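Local coordinates for TCR beta chain (Gallus gallus, PDB 6LIR), which pairs with the TCR alpha chain to form the chicken alpha-beta T-cell receptor, which probably recognises peptide antigens presented by MHC molecules, at residues B[137-142]-B[185-190]. Residues are numbered along the deposited sequence; the frame is centred on the assembly and turned at random.
Sequences ATLVCL and LRISAQ
In the C1-set immunoglobulin domain of the beta chain, Ala-137 to Leu-139 pair antiparallel with Leu-185 to Ile-187, central strands of a four-stranded sheet of the sandwich. Ala-137 and Ile-187 bond N to O in both directions, as do Leu-139 and Leu-185; all four bonds measure 2.8 Å. Between them Thr-138 and Arg-186 form a non-hydrogen-bonded pair, where Arg-186 CA also offers a CA-H...O contact to Ala-137 O at 3.3 Å.

Inward, Leu-139 CD1 lies 4.3 Å from Leu-185 CD2. Ile-187 CG1, set between its own N and carbonyl carbon (chi1 60°), reaches Ala-137 CB at 4.1 Å. Trp-155, Phe-199 and Trp-192 close over this apolar face, and Cys-141, further along the strand, ties it to Cys-201 of the facing sheet.

On the opposite face, which packs against the alpha chain, Thr-138 and Arg-186 supply a polar pair. Arg-186 runs extended, CG anti to its N (chi1 -162°), past Thr-138, whose OG1 sits 3.1 Å from Arg-186 NE, oblique to the guanidinium. Glu-130 accepts from OG1 and salt-bridges NH2, while NH1 forms a salt bridge with Asp-135 and a hydrogen bond with Ser-166, both of the alpha chain. A leucine in place of Arg-186 would probably leave both carboxylates without this cation and weaken the link between the chains. Threonine and arginine thus share one glutamate, which probably steadies the guanidinium as it reaches across the buried interface.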
loop_
_atom_site.group_PDB
_atom_site.type_symbol
_atom_site.label_atom_id
_atom_site.label_comp_id
_atom_site.label_asym_id
_atom_site.label_seq_id
_atom_site.Cartn_x
_atom_site.Cartn_y
_atom_site.Cartn_z
ATOM N N ALA B 137 21.807 -1.339 10.174
ATOM C CA ALA B 137 21.301 -0.063 10.660
ATOM C C ALA B 137 19.863 0.103 10.197
ATOM O O ALA B 137 19.582 0.020 8.997
ATOM C CB ALA B 137 22.161 1.106 10.167
ATOM N N THR B 138 18.957 0.343 11.136
ATOM C CA THR B 138 17.582 0.663 10.788
ATOM C C THR B 138 17.403 2.170 10.902
ATOM O O THR B 138 17.623 2.748 11.972
ATOM C CB THR B 138 16.586 -0.065 11.692
ATOM O OG1 THR B 138 16.808 -1.480 11.622
ATOM C CG2 THR B 138 15.155 0.238 11.258
ATOM N N LEU B 139 16.990 2.793 9.806
ATOM C CA LEU B 139 16.716 4.220 9.762
ATOM C C LEU B 139 15.208 4.398 9.804
ATOM O O LEU B 139 14.497 3.901 8.922
ATOM C CB LEU B 139 17.294 4.861 8.501
ATOM C CG LEU B 139 18.755 4.574 8.157
ATOM C CD1 LEU B 139 19.125 5.262 6.848
ATOM C CD2 LEU B 139 19.659 5.034 9.279
ATOM N N VAL B 140 14.718 5.078 10.832
ATOM C CA VAL B 140 13.290 5.293 10.995
ATOM C C VAL B 140 12.981 6.734 10.625
ATOM O O VAL B 140 13.476 7.674 11.258
ATOM C CB VAL B 140 12.838 4.971 12.424
ATOM C CG1 VAL B 140 11.327 5.044 12.522
ATOM C CG2 VAL B 140 13.340 3.590 12.827
ATOM N N CYS B 141 12.158 6.902 9.601
ATOM C CA CYS B 141 11.619 8.198 9.234
ATOM C C CYS B 141 10.212 8.308 9.793
ATOM O O CYS B 141 9.383 7.423 9.564
ATOM C CB CYS B 141 11.610 8.362 7.715
ATOM S SG CYS B 141 10.929 9.914 7.141
ATOM N N LEU B 142 9.936 9.394 10.505
ATOM C CA LEU B 142 8.623 9.610 11.094
ATOM C C LEU B 142 8.015 10.881 10.521
ATOM O O LEU B 142 8.614 11.959 10.610
ATOM C CB LEU B 142 8.712 9.704 12.619
ATOM C CG LEU B 142 7.442 10.160 13.347
ATOM C CD1 LEU B 142 6.346 9.106 13.266
ATOM C CD2 LEU B 142 7.736 10.511 14.801
ATOM N N LEU B 185 13.899 2.047 6.874
ATOM C CA LEU B 185 14.845 1.518 5.898
ATOM C C LEU B 185 15.963 0.828 6.668
ATOM O O LEU B 185 16.732 1.486 7.376
ATOM C CB LEU B 185 15.394 2.627 5.001
ATOM C CG LEU B 185 16.650 2.295 4.187
ATOM C CD1 LEU B 185 16.413 1.108 3.256
ATOM C CD2 LEU B 185 17.134 3.513 3.400
ATOM N N ARG B 186 16.048 -0.492 6.538
ATOM C CA ARG B 186 17.095 -1.273 7.187
ATOM C C ARG B 186 18.178 -1.610 6.172
ATOM O O ARG B 186 17.884 -2.159 5.105
ATOM C CB ARG B 186 16.534 -2.551 7.816
ATOM C CG ARG B 186 17.478 -3.164 8.858
ATOM C CD ARG B 186 16.831 -4.275 9.675
ATOM N NE ARG B 186 17.530 -4.469 10.950
ATOM C CZ ARG B 186 17.419 -5.552 11.715
ATOM N NH1 ARG B 186 16.639 -6.556 11.340
ATOM N NH2 ARG B 186 18.092 -5.633 12.857
ATOM N N ILE B 187 19.425 -1.257 6.492
ATOM C CA ILE B 187 20.546 -1.467 5.588
ATOM C C ILE B 187 21.670 -2.185 6.326
ATOM O O ILE B 187 21.730 -2.196 7.557
ATOM C CB ILE B 187 21.063 -0.136 5.011
ATOM C CG1 ILE B 187 21.520 0.771 6.154
ATOM C CG2 ILE B 187 19.981 0.546 4.181
ATOM C CD1 ILE B 187 21.978 2.132 5.710
ATOM N N SER B 188 22.567 -2.790 5.547
ATOM C CA SER B 188 23.762 -3.408 6.106
ATOM C C SER B 188 24.653 -2.360 6.768
ATOM O O SER B 188 24.625 -1.178 6.417
ATOM C CB SER B 188 24.536 -4.145 5.014
ATOM O OG SER B 188 25.141 -3.222 4.128
ATOM N N ALA B 189 25.435 -2.804 7.759
ATOM C CA ALA B 189 26.389 -1.910 8.411
ATOM C C ALA B 189 27.381 -1.308 7.415
ATOM O O ALA B 189 27.718 -0.122 7.510
ATOM C CB ALA B 189 27.124 -2.657 9.523
ATOM N N GLN B 190 27.846 -2.106 6.444
ATOM C CA GLN B 190 28.766 -1.606 5.419
ATOM C C GLN B 190 28.167 -0.428 4.653
ATOM O O GLN B 190 28.865 0.551 4.353
ATOM C CB GLN B 190 29.192 -2.723 4.462
ATOM C CG GLN B 190 28.143 -3.753 4.095
ATOM C CD GLN B 190 28.073 -4.877 5.114
ATOM O OE1 GLN B 190 27.434 -4.738 6.158
ATOM N NE2 GLN B 190 28.757 -5.984 4.835
#